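Local coordinates for glucose-6-phosphate isomerase (Thermus thermophilus, PDB 1ZZG), which probably catalyses the reversible isomerisation of glucose 6-phosphate to fructose 6-phosphate, a step shared by glycolysis and gluconeogenesis, at residues K141-K144 with A145-E149; L197-F201 with A202-L206; V296-R300 with E301-D305; V402-G405 with K406-R410. One frame throughout, in Å; residues are numbered along the deposited sequence.

The four contacts follow one another along the chain, and each is local, made within a helix or where one ends. Contacts 1, 2 and 3 close the helices 130-147, 193-201 and 296-301, whereas contact 4 lies in the first turns of helix 403-414. Contacts 1 and 3 lie on opposite sides of the chain's centre, their centres about 54 Å apart; contacts 1 and 2 are nearer, about 26 Å between centres. Contact 4 holds Lys406, a predicted active-site residue, and the side chain of Val402 is about 4 Å from that of Glu267, the predicted proton donor. Contacts 3 and 4 both touch the second subunit, Arg300 of one chain packing on Leu404 of the other.

Contact 1. Residues K141-K144 with A145-E149; sequences KWLK and AHLGE
Trp142 and His146, one turn apart, bring their rings together in the last turns of helix 130-147, the helix of the beta-alpha-beta unit formed with strands 118-124 and 155-159. The aromatic contact is an offset edge-to-face pair: the imidazole edge is turned toward the face of the indole five-membered ring, with the planes at 73°. His146 CD2 leads, 3.5 Å from Trp142 CD1. The indole CG, anti to the backbone N (chi1 -175°), carries the ring forward toward the histidine, and the two side chains cross at about a right angle, while Trp142 NE1 is hydrogen-bonded to Leu110 O. Tryptophan suits this buried place, where its broad ring also packs on Thr118 and Pro115; the exposed histidine sets a flat edge on it.

The apolar contact is made by Leu143 and Leu147, which run side by side in the same direction, CD2 of Leu143 lying 3.9 Å from CD1 of Leu147. Leu143 reaches inward to Val120 of strand 118-124, joining helix to sheet.

Backbone bonds complete the turn. Ala145 N, His146 N and Leu147 N each bond the carbonyl four residues earlier, and Gly148, with positive phi, is where the chain leaves the helix. Gly148 N donates to Lys144 O at 3.1 Å, from above the carbonyl plane.

Contact 2. Residues L197-F201 with A202-L206; sequences LPLAF and AGADL
Leu199 meets Leu206 and Ala204 across a Schellman motif that ends helix 193-201 and turns the chain toward helix 206-221. Gly203 has the positive phi of this motif, a conformation that a residue without a side chain adopts easily. Its N bonds Ala200 O at 2.8 Å, approaching from above the carbonyl plane, and Ala204 N bonds Leu199 O at 3.1 Å along a nearly straight N-H line of 170°. Ala202 N makes weak bonds to both Pro198 O and Leu199 O.

The side chain of Leu206 shows how the turn is filled. From CB, which has no near partner across the contact, CG stands anti to the carbonyl carbon (chi1 -47°), which carries the two methyls back to the helix that has just ended. There the branches part: CD1 lies 4.2 Å from Ala200 CB, while CD2 comes to 3.5 Å from Leu199 CB, closer than carbons usually pack, and also borders Ala200 N. A forked leucine thus touches two successive residues of the last turn, and the small methyl of Ala200 lets it lie close while packing in turn on Val56 and Arg60 of helix 52-61. Ala202 and Ala204 are similarly compact, and both are buried, Ala202 against Phe95 of strand 94-98 and Ala204 against Phe88. Next to this fork, Leu199 CD2 rests 3.6 Å from Ala204 CB.

Contact 3. Residues V296-R300 with E301-D305; sequences VQLFR and EGPLD
Gln297 and Glu301 join side chain to side chain over a bond whose two flat groups stand almost perpendicular, 86° apart. Gln297 NE2 gives its hydrogen to Glu301 OE1 at 2.9 Å; the oxygen lies in the amide plane, yet it is met on its anti side and 31° out of the carboxylate plane. A bend at chi2 (54°) brings the amide round to the glutamate one turn later. Gln297 NE2 also bonds Gly270 O of the second subunit, on which Gln297 packs against Glu267.

In the backbone, helix 296-301 closes. Glu301 N bonds Gln297 O, and Gly302 N bonds Leu298 O at 2.7 Å. Glycine suits the exit, since with no CB its backbone can lie close against Leu298 O. A water donates to both Leu298 O and Pro303 O, bridging the helix end to the loop that leads into strand 306-313.

Arg300 NH1 bonds Ala353 O and forms a salt bridge with Glu356, while NE bonds Gly401 O of the second subunit. Glutamine can give both amide hydrogens at once, so the helix end and the subunit interface share one polar group, and the donated hydrogen would be expected to stabilise the carboxylate charge of Glu301.

Contact 4. Residues V402-G405 with K406-R410; sequences VELG and KVLTR
The backbone of Glu403 to Gly405 continues without a break through 406-410 as helix, with regular bonds from Val407 N to Glu403 O and from Leu408 N to Leu404 O. At the third carbonyl the pattern is enriched: Gly405 O accepts both Thr409 N at 3.0 Å and Thr409 OG1 at 2.8 Å, the two donors coming from opposite faces of its plane. A threonine hydroxyl set beside its own backbone N (chi1 -69°) reaches that oxygen without leaving the helix, so its polar group is satisfied in a buried place. This is the start of helix 403-414, the C-terminal helix of the isomerase chain, and it carries Lys406, predicted to belong to the active site. The lysine chain is extended and lies alongside Val402, pointing the same way; its CG is 3.5 Å from Val402 O, and NZ ends 3.9 Å from Val402 CG2. Valine's branched, apolar side chain flanks the aliphatic part of the lysine. On another side of the helix, Leu404 and Leu408 meet at an angle, CD1 of Leu404 lying 3.8 Å from CG of Leu408. Leu408 and Thr409 both pack on Ala349 of the second subunit.

Contact 1. Residues K141-K144 with A145-E149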
ATOM      1  N   LYS A 141     -13.956   7.013  25.965  1.00 30.66           N
ATOM      2  CA  LYS A 141     -14.821   8.143  26.297  1.00 30.80           C
ATOM      3  C   LYS A 141     -16.121   8.036  25.492  1.00 31.23           C
ATOM      4  O   LYS A 141     -17.224   8.198  26.021  1.00 30.43           O
ATOM      5  CB  LYS A 141     -14.091   9.454  25.962  1.00 32.34           C
ATOM      6  CG  LYS A 141     -14.880  10.735  26.239  1.00 34.46           C
ATOM      7  CD  LYS A 141     -14.187  11.965  25.663  1.00 36.12           C
ATOM      8  CE  LYS A 141     -15.037  13.228  25.826  1.00 38.10           C
ATOM      9  NZ  LYS A 141     -15.312  13.571  27.247  1.00 40.03           N
ATOM     10  N   TRP A 142     -15.967   7.733  24.209  1.00 29.05           N
ATOM     11  CA  TRP A 142     -17.078   7.606  23.275  1.00 28.65           C
ATOM     12  C   TRP A 142     -18.025   6.487  23.698  1.00 29.56           C
ATOM     13  O   TRP A 142     -19.242   6.681  23.772  1.00 29.14           O
ATOM     14  CB  TRP A 142     -16.506   7.329  21.882  1.00 28.58           C
ATOM     15  CG  TRP A 142     -17.485   7.282  20.757  1.00 28.24           C
ATOM     16  CD1 TRP A 142     -18.126   8.339  20.168  1.00 28.49           C
ATOM     17  CD2 TRP A 142     -17.872   6.120  20.024  1.00 27.90           C
ATOM     18  NE1 TRP A 142     -18.882   7.904  19.107  1.00 26.93           N
ATOM     19  CE2 TRP A 142     -18.745   6.544  18.996  1.00 27.84           C
ATOM     20  CE3 TRP A 142     -17.565   4.757  20.134  1.00 28.88           C
ATOM     21  CZ2 TRP A 142     -19.312   5.651  18.080  1.00 27.55           C
ATOM     22  CZ3 TRP A 142     -18.126   3.870  19.224  1.00 27.62           C
ATOM     23  CH2 TRP A 142     -18.994   4.324  18.207  1.00 28.43           C
ATOM     24  N   LEU A 143     -17.461   5.324  24.002  1.00 27.13           N
ATOM     25  CA  LEU A 143     -18.262   4.176  24.410  1.00 27.87           C
ATOM     26  C   LEU A 143     -19.066   4.445  25.676  1.00 28.94           C
ATOM     27  O   LEU A 143     -20.270   4.181  25.722  1.00 29.07           O
ATOM     28  CB  LEU A 143     -17.362   2.959  24.631  1.00 27.44           C
ATOM     29  CG  LEU A 143     -16.705   2.361  23.386  1.00 27.31           C
ATOM     30  CD1 LEU A 143     -15.824   1.188  23.805  1.00 28.62           C
ATOM     31  CD2 LEU A 143     -17.778   1.909  22.408  1.00 25.86           C
ATOM     32  N   LYS A 144     -18.399   4.967  26.698  1.00 28.07           N
ATOM     33  CA  LYS A 144     -19.063   5.262  27.958  1.00 31.37           C
ATOM     34  C   LYS A 144     -20.192   6.283  27.810  1.00 30.47           C
ATOM     35  O   LYS A 144     -21.272   6.103  28.372  1.00 29.42           O
ATOM     36  CB  LYS A 144     -18.040   5.760  28.985  1.00 30.79           C
ATOM     37  CG  LYS A 144     -17.041   4.703  29.418  1.00 31.66           C
ATOM     38  CD  LYS A 144     -16.083   5.241  30.460  1.00 34.18           C
ATOM     39  CE  LYS A 144     -15.155   4.158  30.976  1.00 34.33           C
ATOM     40  NZ  LYS A 144     -14.213   4.703  31.988  1.00 35.48           N
ATOM     41  N   ALA A 145     -19.946   7.338  27.035  1.00 31.56           N
ATOM     42  CA  ALA A 145     -20.936   8.395  26.842  1.00 32.38           C
ATOM     43  C   ALA A 145     -22.208   7.983  26.106  1.00 34.42           C
ATOM     44  O   ALA A 145     -23.291   8.496  26.402  1.00 35.29           O
ATOM     45  CB  ALA A 145     -20.295   9.586  26.127  1.00 32.50           C
ATOM     46  N   HIS A 146     -22.090   7.056  25.162  1.00 33.52           N
ATOM     47  CA  HIS A 146     -23.250   6.631  24.385  1.00 33.00           C
ATOM     48  C   HIS A 146     -23.854   5.279  24.760  1.00 31.04           C
ATOM     49  O   HIS A 146     -24.963   4.952  24.328  1.00 31.19           O
ATOM     50  CB  HIS A 146     -22.886   6.622  22.897  1.00 35.27           C
ATOM     51  CG  HIS A 146     -22.410   7.945  22.387  1.00 38.98           C
ATOM     52  ND1 HIS A 146     -23.206   9.072  22.388  1.00 39.90           N
ATOM     53  CD2 HIS A 146     -21.214   8.330  21.883  1.00 39.76           C
ATOM     54  CE1 HIS A 146     -22.519  10.094  21.908  1.00 41.67           C
ATOM     55  NE2 HIS A 146     -21.307   9.671  21.594  1.00 40.58           N
ATOM     56  N   LEU A 147     -23.144   4.498  25.567  1.00 30.24           N
ATOM     57  CA  LEU A 147     -23.638   3.175  25.946  1.00 29.64           C
ATOM     58  C   LEU A 147     -23.913   2.966  27.431  1.00 29.10           C
ATOM     59  O   LEU A 147     -24.538   1.973  27.814  1.00 27.85           O
ATOM     60  CB  LEU A 147     -22.653   2.109  25.465  1.00 28.96           C
ATOM     61  CG  LEU A 147     -22.476   2.055  23.948  1.00 30.30           C
ATOM     62  CD1 LEU A 147     -21.368   1.078  23.598  1.00 29.54           C
ATOM     63  CD2 LEU A 147     -23.786   1.646  23.295  1.00 28.60           C
ATOM     64  N   GLY A 148     -23.442   3.888  28.265  1.00 30.41           N
ATOM     65  CA  GLY A 148     -23.655   3.760  29.696  1.00 31.82           C
ATOM     66  C   GLY A 148     -23.002   2.521  30.288  1.00 33.64           C
ATOM     67  O   GLY A 148     -21.847   2.215  29.993  1.00 34.85           O
ATOM     68  N   GLU A 149     -23.748   1.802  31.118  1.00 33.90           N
ATOM     69  CA  GLU A 149     -23.249   0.594  31.771  1.00 34.68           C
ATOM     70  C   GLU A 149     -22.950  -0.555  30.823  1.00 34.67           C
ATOM     71  O   GLU A 149     -22.284  -1.518  31.198  1.00 36.20           O
ATOM     72  CB  GLU A 149     -24.253   0.113  32.824  1.00 35.85           C
ATOM     73  CG  GLU A 149     -24.162   0.866  34.119  1.00 35.86           C
ATOM     74  CD  GLU A 149     -22.763   0.824  34.687  1.00 37.04           C
ATOM     75  OE1 GLU A 149     -22.289  -0.279  35.035  1.00 38.00           O
ATOM     76  OE2 GLU A 149     -22.131   1.894  34.778  1.00 37.36           O
TER

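Contact 2. Residues L197-F201 with A202-L206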
ATOM      1  N   LEU A 197      -9.636 -13.433  15.984  1.00 22.15           N
ATOM      2  CA  LEU A 197     -10.813 -12.718  16.467  1.00 23.55           C
ATOM      3  C   LEU A 197     -11.488 -11.913  15.347  1.00 24.28           C
ATOM      4  O   LEU A 197     -12.670 -12.106  15.065  1.00 25.18           O
ATOM      5  CB  LEU A 197     -10.448 -11.798  17.638  1.00 24.13           C
ATOM      6  CG  LEU A 197     -11.657 -11.081  18.257  1.00 23.78           C
ATOM      7  CD1 LEU A 197     -12.689 -12.115  18.726  1.00 22.66           C
ATOM      8  CD2 LEU A 197     -11.203 -10.211  19.420  1.00 23.99           C
ATOM      9  N   PRO A 198     -10.753 -10.989  14.702  1.00 25.15           N
ATOM     10  CA  PRO A 198     -11.427 -10.244  13.631  1.00 24.78           C
ATOM     11  C   PRO A 198     -11.925 -11.166  12.519  1.00 25.29           C
ATOM     12  O   PRO A 198     -12.997 -10.944  11.975  1.00 24.91           O
ATOM     13  CB  PRO A 198     -10.356  -9.254  13.150  1.00 26.45           C
ATOM     14  CG  PRO A 198      -9.049  -9.901  13.576  1.00 27.23           C
ATOM     15  CD  PRO A 198      -9.395 -10.463  14.932  1.00 25.04           C
ATOM     16  N   LEU A 199     -11.162 -12.208  12.192  1.00 24.68           N
ATOM     17  CA  LEU A 199     -11.588 -13.134  11.143  1.00 25.39           C
ATOM     18  C   LEU A 199     -12.886 -13.849  11.502  1.00 24.47           C
ATOM     19  O   LEU A 199     -13.696 -14.165  10.622  1.00 24.99           O
ATOM     20  CB  LEU A 199     -10.509 -14.174  10.850  1.00 25.08           C
ATOM     21  CG  LEU A 199      -9.508 -13.799   9.758  1.00 28.48           C
ATOM     22  CD1 LEU A 199      -8.515 -14.943   9.588  1.00 29.70           C
ATOM     23  CD2 LEU A 199     -10.240 -13.519   8.440  1.00 26.60           C
ATOM     24  N   ALA A 200     -13.083 -14.107  12.792  1.00 23.91           N
ATOM     25  CA  ALA A 200     -14.303 -14.772  13.236  1.00 25.04           C
ATOM     26  C   ALA A 200     -15.484 -13.885  12.868  1.00 25.55           C
ATOM     27  O   ALA A 200     -16.443 -14.343  12.253  1.00 26.52           O
ATOM     28  CB  ALA A 200     -14.264 -15.011  14.746  1.00 22.82           C
ATOM     29  N   PHE A 201     -15.399 -12.606  13.233  1.00 26.67           N
ATOM     30  CA  PHE A 201     -16.462 -11.654  12.935  1.00 27.92           C
ATOM     31  C   PHE A 201     -16.606 -11.434  11.434  1.00 28.37           C
ATOM     32  O   PHE A 201     -17.636 -10.951  10.967  1.00 29.26           O
ATOM     33  CB  PHE A 201     -16.202 -10.332  13.664  1.00 27.66           C
ATOM     34  CG  PHE A 201     -16.610 -10.364  15.112  1.00 27.79           C
ATOM     35  CD1 PHE A 201     -17.935 -10.119  15.479  1.00 28.64           C
ATOM     36  CD2 PHE A 201     -15.694 -10.712  16.098  1.00 27.95           C
ATOM     37  CE1 PHE A 201     -18.338 -10.223  16.813  1.00 30.19           C
ATOM     38  CE2 PHE A 201     -16.083 -10.820  17.433  1.00 30.25           C
ATOM     39  CZ  PHE A 201     -17.409 -10.575  17.794  1.00 28.91           C
ATOM     40  N   ALA A 202     -15.574 -11.802  10.681  1.00 26.06           N
ATOM     41  CA  ALA A 202     -15.610 -11.666   9.230  1.00 26.31           C
ATOM     42  C   ALA A 202     -16.260 -12.916   8.631  1.00 25.22           C
ATOM     43  O   ALA A 202     -16.481 -13.003   7.421  1.00 26.50           O
ATOM     44  CB  ALA A 202     -14.198 -11.488   8.687  1.00 26.21           C
ATOM     45  N   GLY A 203     -16.556 -13.882   9.495  1.00 24.34           N
ATOM     46  CA  GLY A 203     -17.175 -15.126   9.064  1.00 26.58           C
ATOM     47  C   GLY A 203     -16.279 -16.055   8.262  1.00 27.63           C
ATOM     48  O   GLY A 203     -16.771 -16.854   7.465  1.00 26.69           O
ATOM     49  N   ALA A 204     -14.970 -15.955   8.465  1.00 25.02           N
ATOM     50  CA  ALA A 204     -14.014 -16.790   7.741  1.00 24.44           C
ATOM     51  C   ALA A 204     -13.775 -18.131   8.436  1.00 24.55           C
ATOM     52  O   ALA A 204     -14.047 -18.281   9.627  1.00 23.54           O
ATOM     53  CB  ALA A 204     -12.698 -16.041   7.587  1.00 26.94           C
ATOM     54  N   ASP A 205     -13.243 -19.096   7.691  1.00 23.10           N
ATOM     55  CA  ASP A 205     -12.970 -20.425   8.238  1.00 23.96           C
ATOM     56  C   ASP A 205     -11.608 -20.484   8.942  1.00 23.26           C
ATOM     57  O   ASP A 205     -10.580 -20.774   8.318  1.00 23.72           O
ATOM     58  CB  ASP A 205     -13.027 -21.467   7.117  1.00 23.03           C
ATOM     59  CG  ASP A 205     -12.954 -22.891   7.633  1.00 23.82           C
ATOM     60  OD1 ASP A 205     -12.848 -23.078   8.863  1.00 22.33           O
ATOM     61  OD2 ASP A 205     -13.011 -23.828   6.803  1.00 24.63           O
ATOM     62  N   LEU A 206     -11.616 -20.214  10.245  1.00 24.12           N
ATOM     63  CA  LEU A 206     -10.395 -20.216  11.050  1.00 24.42           C
ATOM     64  C   LEU A 206      -9.692 -21.572  11.024  1.00 24.17           C
ATOM     65  O   LEU A 206      -8.469 -21.640  10.939  1.00 23.53           O
ATOM     66  CB  LEU A 206     -10.726 -19.853  12.497  1.00 23.43           C
ATOM     67  CG  LEU A 206     -11.645 -18.643  12.670  1.00 24.22           C
ATOM     68  CD1 LEU A 206     -11.865 -18.389  14.142  1.00 25.34           C
ATOM     69  CD2 LEU A 206     -11.039 -17.421  11.993  1.00 24.42           C
TER

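Contact 3. Residues V296-R300 with E301-D305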
ATOM      1  N   VAL A 296       6.391  -2.070 -12.772  1.00 25.50           N
ATOM      2  CA  VAL A 296       6.975  -2.981 -13.747  1.00 27.36           C
ATOM      3  C   VAL A 296       7.894  -2.285 -14.743  1.00 26.52           C
ATOM      4  O   VAL A 296       8.883  -2.870 -15.184  1.00 25.04           O
ATOM      5  CB  VAL A 296       5.876  -3.756 -14.506  1.00 27.83           C
ATOM      6  CG1 VAL A 296       6.478  -4.496 -15.696  1.00 29.72           C
ATOM      7  CG2 VAL A 296       5.215  -4.755 -13.564  1.00 31.04           C
ATOM      8  N   GLN A 297       7.571  -1.042 -15.101  1.00 25.90           N
ATOM      9  CA  GLN A 297       8.405  -0.292 -16.038  1.00 25.93           C
ATOM     10  C   GLN A 297       9.826  -0.229 -15.482  1.00 25.79           C
ATOM     11  O   GLN A 297      10.795  -0.469 -16.203  1.00 24.41           O
ATOM     12  CB  GLN A 297       7.837   1.121 -16.247  1.00 25.77           C
ATOM     13  CG  GLN A 297       8.772   2.109 -16.943  1.00 27.50           C
ATOM     14  CD  GLN A 297       9.311   1.609 -18.278  1.00 27.63           C
ATOM     15  OE1 GLN A 297       8.562   1.095 -19.117  1.00 27.68           O
ATOM     16  NE2 GLN A 297      10.617   1.775 -18.485  1.00 27.63           N
ATOM     17  N   LEU A 298       9.946   0.072 -14.195  1.00 24.32           N
ATOM     18  CA  LEU A 298      11.257   0.137 -13.562  1.00 26.72           C
ATOM     19  C   LEU A 298      11.913  -1.246 -13.536  1.00 27.36           C
ATOM     20  O   LEU A 298      13.118  -1.367 -13.758  1.00 27.21           O
ATOM     21  CB  LEU A 298      11.147   0.665 -12.131  1.00 26.47           C
ATOM     22  CG  LEU A 298      12.394   0.458 -11.258  1.00 26.58           C
ATOM     23  CD1 LEU A 298      13.482   1.437 -11.674  1.00 26.97           C
ATOM     24  CD2 LEU A 298      12.044   0.667  -9.794  1.00 25.53           C
ATOM     25  N   PHE A 299      11.132  -2.287 -13.262  1.00 27.25           N
ATOM     26  CA  PHE A 299      11.694  -3.632 -13.214  1.00 28.51           C
ATOM     27  C   PHE A 299      12.186  -4.064 -14.595  1.00 29.08           C
ATOM     28  O   PHE A 299      13.161  -4.804 -14.713  1.00 29.09           O
ATOM     29  CB  PHE A 299      10.661  -4.654 -12.707  1.00 27.33           C
ATOM     30  CG  PHE A 299      10.035  -4.299 -11.375  1.00 25.78           C
ATOM     31  CD1 PHE A 299      10.711  -3.506 -10.451  1.00 24.04           C
ATOM     32  CD2 PHE A 299       8.765  -4.771 -11.050  1.00 25.27           C
ATOM     33  CE1 PHE A 299      10.131  -3.182  -9.221  1.00 24.71           C
ATOM     34  CE2 PHE A 299       8.175  -4.456  -9.822  1.00 23.62           C
ATOM     35  CZ  PHE A 299       8.858  -3.661  -8.906  1.00 24.35           C
ATOM     36  N   ARG A 300      11.507  -3.582 -15.631  1.00 30.06           N
ATOM     37  CA  ARG A 300      11.829  -3.924 -17.010  1.00 31.27           C
ATOM     38  C   ARG A 300      13.054  -3.225 -17.605  1.00 32.02           C
ATOM     39  O   ARG A 300      13.873  -3.866 -18.265  1.00 32.86           O
ATOM     40  CB  ARG A 300      10.613  -3.645 -17.905  1.00 30.68           C
ATOM     41  CG  ARG A 300       9.435  -4.596 -17.717  1.00 31.45           C
ATOM     42  CD  ARG A 300       9.616  -5.856 -18.555  1.00 30.38           C
ATOM     43  NE  ARG A 300       9.608  -5.552 -19.985  1.00 31.17           N
ATOM     44  CZ  ARG A 300      10.136  -6.337 -20.921  1.00 32.61           C
ATOM     45  NH1 ARG A 300      10.718  -7.480 -20.578  1.00 30.72           N
ATOM     46  NH2 ARG A 300      10.096  -5.971 -22.201  1.00 28.71           N
ATOM     47  N   GLU A 301      13.196  -1.925 -17.375  1.00 30.12           N
ATOM     48  CA  GLU A 301      14.316  -1.198 -17.962  1.00 30.05           C
ATOM     49  C   GLU A 301      15.240  -0.524 -16.964  1.00 30.31           C
ATOM     50  O   GLU A 301      16.226   0.104 -17.349  1.00 30.85           O
ATOM     51  CB  GLU A 301      13.787  -0.169 -18.963  1.00 29.94           C
ATOM     52  CG  GLU A 301      12.766  -0.751 -19.922  1.00 29.54           C
ATOM     53  CD  GLU A 301      12.485   0.147 -21.114  1.00 32.91           C
ATOM     54  OE1 GLU A 301      12.183   1.348 -20.918  1.00 29.38           O
ATOM     55  OE2 GLU A 301      12.563  -0.363 -22.251  1.00 32.86           O
ATOM     56  N   GLY A 302      14.917  -0.651 -15.681  1.00 28.96           N
ATOM     57  CA  GLY A 302      15.752  -0.059 -14.655  1.00 26.95           C
ATOM     58  C   GLY A 302      16.864  -1.021 -14.273  1.00 27.23           C
ATOM     59  O   GLY A 302      16.987  -2.086 -14.874  1.00 26.59           O
ATOM     60  N   PRO A 303      17.684  -0.681 -13.268  1.00 27.41           N
ATOM     61  CA  PRO A 303      18.794  -1.528 -12.811  1.00 28.87           C
ATOM     62  C   PRO A 303      18.385  -2.961 -12.462  1.00 29.58           C
ATOM     63  O   PRO A 303      17.269  -3.207 -12.003  1.00 29.30           O
ATOM     64  CB  PRO A 303      19.317  -0.781 -11.584  1.00 28.20           C
ATOM     65  CG  PRO A 303      18.972   0.652 -11.878  1.00 29.10           C
ATOM     66  CD  PRO A 303      17.584   0.542 -12.453  1.00 27.71           C
ATOM     67  N   LEU A 304      19.293  -3.905 -12.687  1.00 29.26           N
ATOM     68  CA  LEU A 304      19.037  -5.304 -12.359  1.00 31.00           C
ATOM     69  C   LEU A 304      19.536  -5.519 -10.935  1.00 30.92           C
ATOM     70  O   LEU A 304      20.512  -6.231 -10.705  1.00 31.22           O
ATOM     71  CB  LEU A 304      19.791  -6.222 -13.320  1.00 32.27           C
ATOM     72  CG  LEU A 304      19.318  -6.165 -14.776  1.00 33.01           C
ATOM     73  CD1 LEU A 304      20.256  -6.988 -15.660  1.00 33.73           C
ATOM     74  CD2 LEU A 304      17.892  -6.685 -14.866  1.00 31.52           C
ATOM     75  N   ASP A 305      18.857  -4.893  -9.978  1.00 29.30           N
ATOM     76  CA  ASP A 305      19.253  -4.982  -8.576  1.00 27.01           C
ATOM     77  C   ASP A 305      18.141  -5.504  -7.677  1.00 26.40           C
ATOM     78  O   ASP A 305      18.047  -5.126  -6.510  1.00 26.62           O
ATOM     79  CB  ASP A 305      19.693  -3.602  -8.087  1.00 26.54           C
ATOM     80  CG  ASP A 305      18.597  -2.555  -8.226  1.00 27.48           C
ATOM     81  OD1 ASP A 305      17.514  -2.874  -8.753  1.00 26.02           O
ATOM     82  OD2 ASP A 305      18.819  -1.401  -7.804  1.00 28.71           O
TER
HETATM   83  O   HOH W   1      14.802  -2.178 -11.881  1.00 32.20           O

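Contact 4. Residues V402-G405 with K406-R410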
ATOM      1  N   VAL A 402      13.596   0.473  16.780  1.00 25.18           N
ATOM      2  CA  VAL A 402      12.409   1.288  17.015  1.00 26.20           C
ATOM      3  C   VAL A 402      12.350   1.994  18.366  1.00 27.73           C
ATOM      4  O   VAL A 402      11.486   2.848  18.576  1.00 27.16           O
ATOM      5  CB  VAL A 402      11.108   0.454  16.858  1.00 26.93           C
ATOM      6  CG1 VAL A 402      11.121  -0.288  15.518  1.00 24.47           C
ATOM      7  CG2 VAL A 402      10.958  -0.513  18.020  1.00 25.71           C
ATOM      8  N   GLU A 403      13.262   1.661  19.276  1.00 27.39           N
ATOM      9  CA  GLU A 403      13.241   2.285  20.598  1.00 27.40           C
ATOM     10  C   GLU A 403      13.464   3.799  20.597  1.00 26.16           C
ATOM     11  O   GLU A 403      12.701   4.538  21.220  1.00 25.85           O
ATOM     12  CB  GLU A 403      14.269   1.631  21.534  1.00 28.99           C
ATOM     13  CG  GLU A 403      14.232   2.216  22.949  1.00 35.65           C
ATOM     14  CD  GLU A 403      15.295   1.649  23.872  1.00 40.09           C
ATOM     15  OE1 GLU A 403      16.497   1.767  23.550  1.00 44.81           O
ATOM     16  OE2 GLU A 403      14.931   1.092  24.927  1.00 42.38           O
ATOM     17  N   LEU A 404      14.501   4.264  19.903  1.00 25.95           N
ATOM     18  CA  LEU A 404      14.805   5.697  19.877  1.00 27.12           C
ATOM     19  C   LEU A 404      13.610   6.562  19.496  1.00 27.01           C
ATOM     20  O   LEU A 404      13.351   7.577  20.138  1.00 26.08           O
ATOM     21  CB  LEU A 404      15.979   5.996  18.933  1.00 27.66           C
ATOM     22  CG  LEU A 404      16.460   7.460  18.923  1.00 27.80           C
ATOM     23  CD1 LEU A 404      16.793   7.908  20.345  1.00 28.57           C
ATOM     24  CD2 LEU A 404      17.685   7.602  18.024  1.00 26.48           C
ATOM     25  N   GLY A 405      12.886   6.159  18.455  1.00 27.41           N
ATOM     26  CA  GLY A 405      11.727   6.924  18.028  1.00 26.95           C
ATOM     27  C   GLY A 405      10.716   7.106  19.144  1.00 27.29           C
ATOM     28  O   GLY A 405      10.155   8.193  19.320  1.00 27.02           O
ATOM     29  N   LYS A 406      10.477   6.040  19.901  1.00 26.71           N
ATOM     30  CA  LYS A 406       9.527   6.090  21.007  1.00 27.84           C
ATOM     31  C   LYS A 406      10.011   7.040  22.098  1.00 28.92           C
ATOM     32  O   LYS A 406       9.231   7.821  22.655  1.00 28.73           O
ATOM     33  CB  LYS A 406       9.329   4.688  21.589  1.00 27.90           C
ATOM     34  CG  LYS A 406       8.726   3.698  20.604  1.00 29.09           C
ATOM     35  CD  LYS A 406       8.689   2.301  21.191  1.00 29.30           C
ATOM     36  CE  LYS A 406       8.158   1.289  20.194  1.00 30.51           C
ATOM     37  NZ  LYS A 406       8.228  -0.084  20.762  1.00 31.29           N
ATOM     38  N   VAL A 407      11.302   6.964  22.397  1.00 29.52           N
ATOM     39  CA  VAL A 407      11.913   7.808  23.419  1.00 29.63           C
ATOM     40  C   VAL A 407      11.803   9.283  23.045  1.00 29.17           C
ATOM     41  O   VAL A 407      11.364  10.103  23.851  1.00 28.30           O
ATOM     42  CB  VAL A 407      13.404   7.443  23.617  1.00 29.73           C
ATOM     43  CG1 VAL A 407      14.086   8.479  24.514  1.00 31.67           C
ATOM     44  CG2 VAL A 407      13.518   6.057  24.240  1.00 29.84           C
ATOM     45  N   LEU A 408      12.196   9.614  21.819  1.00 29.05           N
ATOM     46  CA  LEU A 408      12.137  10.994  21.355  1.00 30.23           C
ATOM     47  C   LEU A 408      10.698  11.497  21.318  1.00 30.67           C
ATOM     48  O   LEU A 408      10.440  12.675  21.570  1.00 31.22           O
ATOM     49  CB  LEU A 408      12.784  11.114  19.974  1.00 30.66           C
ATOM     50  CG  LEU A 408      14.268  10.734  19.955  1.00 32.08           C
ATOM     51  CD1 LEU A 408      14.821  10.905  18.553  1.00 31.47           C
ATOM     52  CD2 LEU A 408      15.036  11.604  20.942  1.00 32.21           C
ATOM     53  N   THR A 409       9.761  10.602  21.016  1.00 30.76           N
ATOM     54  CA  THR A 409       8.352  10.974  20.976  1.00 30.30           C
ATOM     55  C   THR A 409       7.891  11.408  22.365  1.00 31.97           C
ATOM     56  O   THR A 409       7.214  12.430  22.514  1.00 31.15           O
ATOM     57  CB  THR A 409       7.463   9.802  20.501  1.00 30.00           C
ATOM     58  OG1 THR A 409       7.708   9.544  19.113  1.00 28.72           O
ATOM     59  CG2 THR A 409       5.997  10.137  20.694  1.00 29.40           C
ATOM     60  N   ARG A 410       8.249  10.630  23.382  1.00 32.67           N
ATOM     61  CA  ARG A 410       7.859  10.974  24.743  1.00 34.41           C
ATOM     62  C   ARG A 410       8.539  12.282  25.152  1.00 35.50           C
ATOM     63  O   ARG A 410       7.945  13.118  25.837  1.00 34.03           O
ATOM     64  CB  ARG A 410       8.228   9.850  25.717  1.00 36.25           C
ATOM     65  CG  ARG A 410       7.388   8.587  25.542  1.00 40.66           C
ATOM     66  CD  ARG A 410       7.464   7.684  26.770  1.00 44.68           C
ATOM     67  NE  ARG A 410       8.759   7.021  26.918  1.00 48.20           N
ATOM     68  CZ  ARG A 410       9.133   5.936  26.239  1.00 51.26           C
ATOM     69  NH1 ARG A 410       8.309   5.380  25.358  1.00 51.71           N
ATOM     70  NH2 ARG A 410      10.330   5.401  26.450  1.00 51.88           N
TER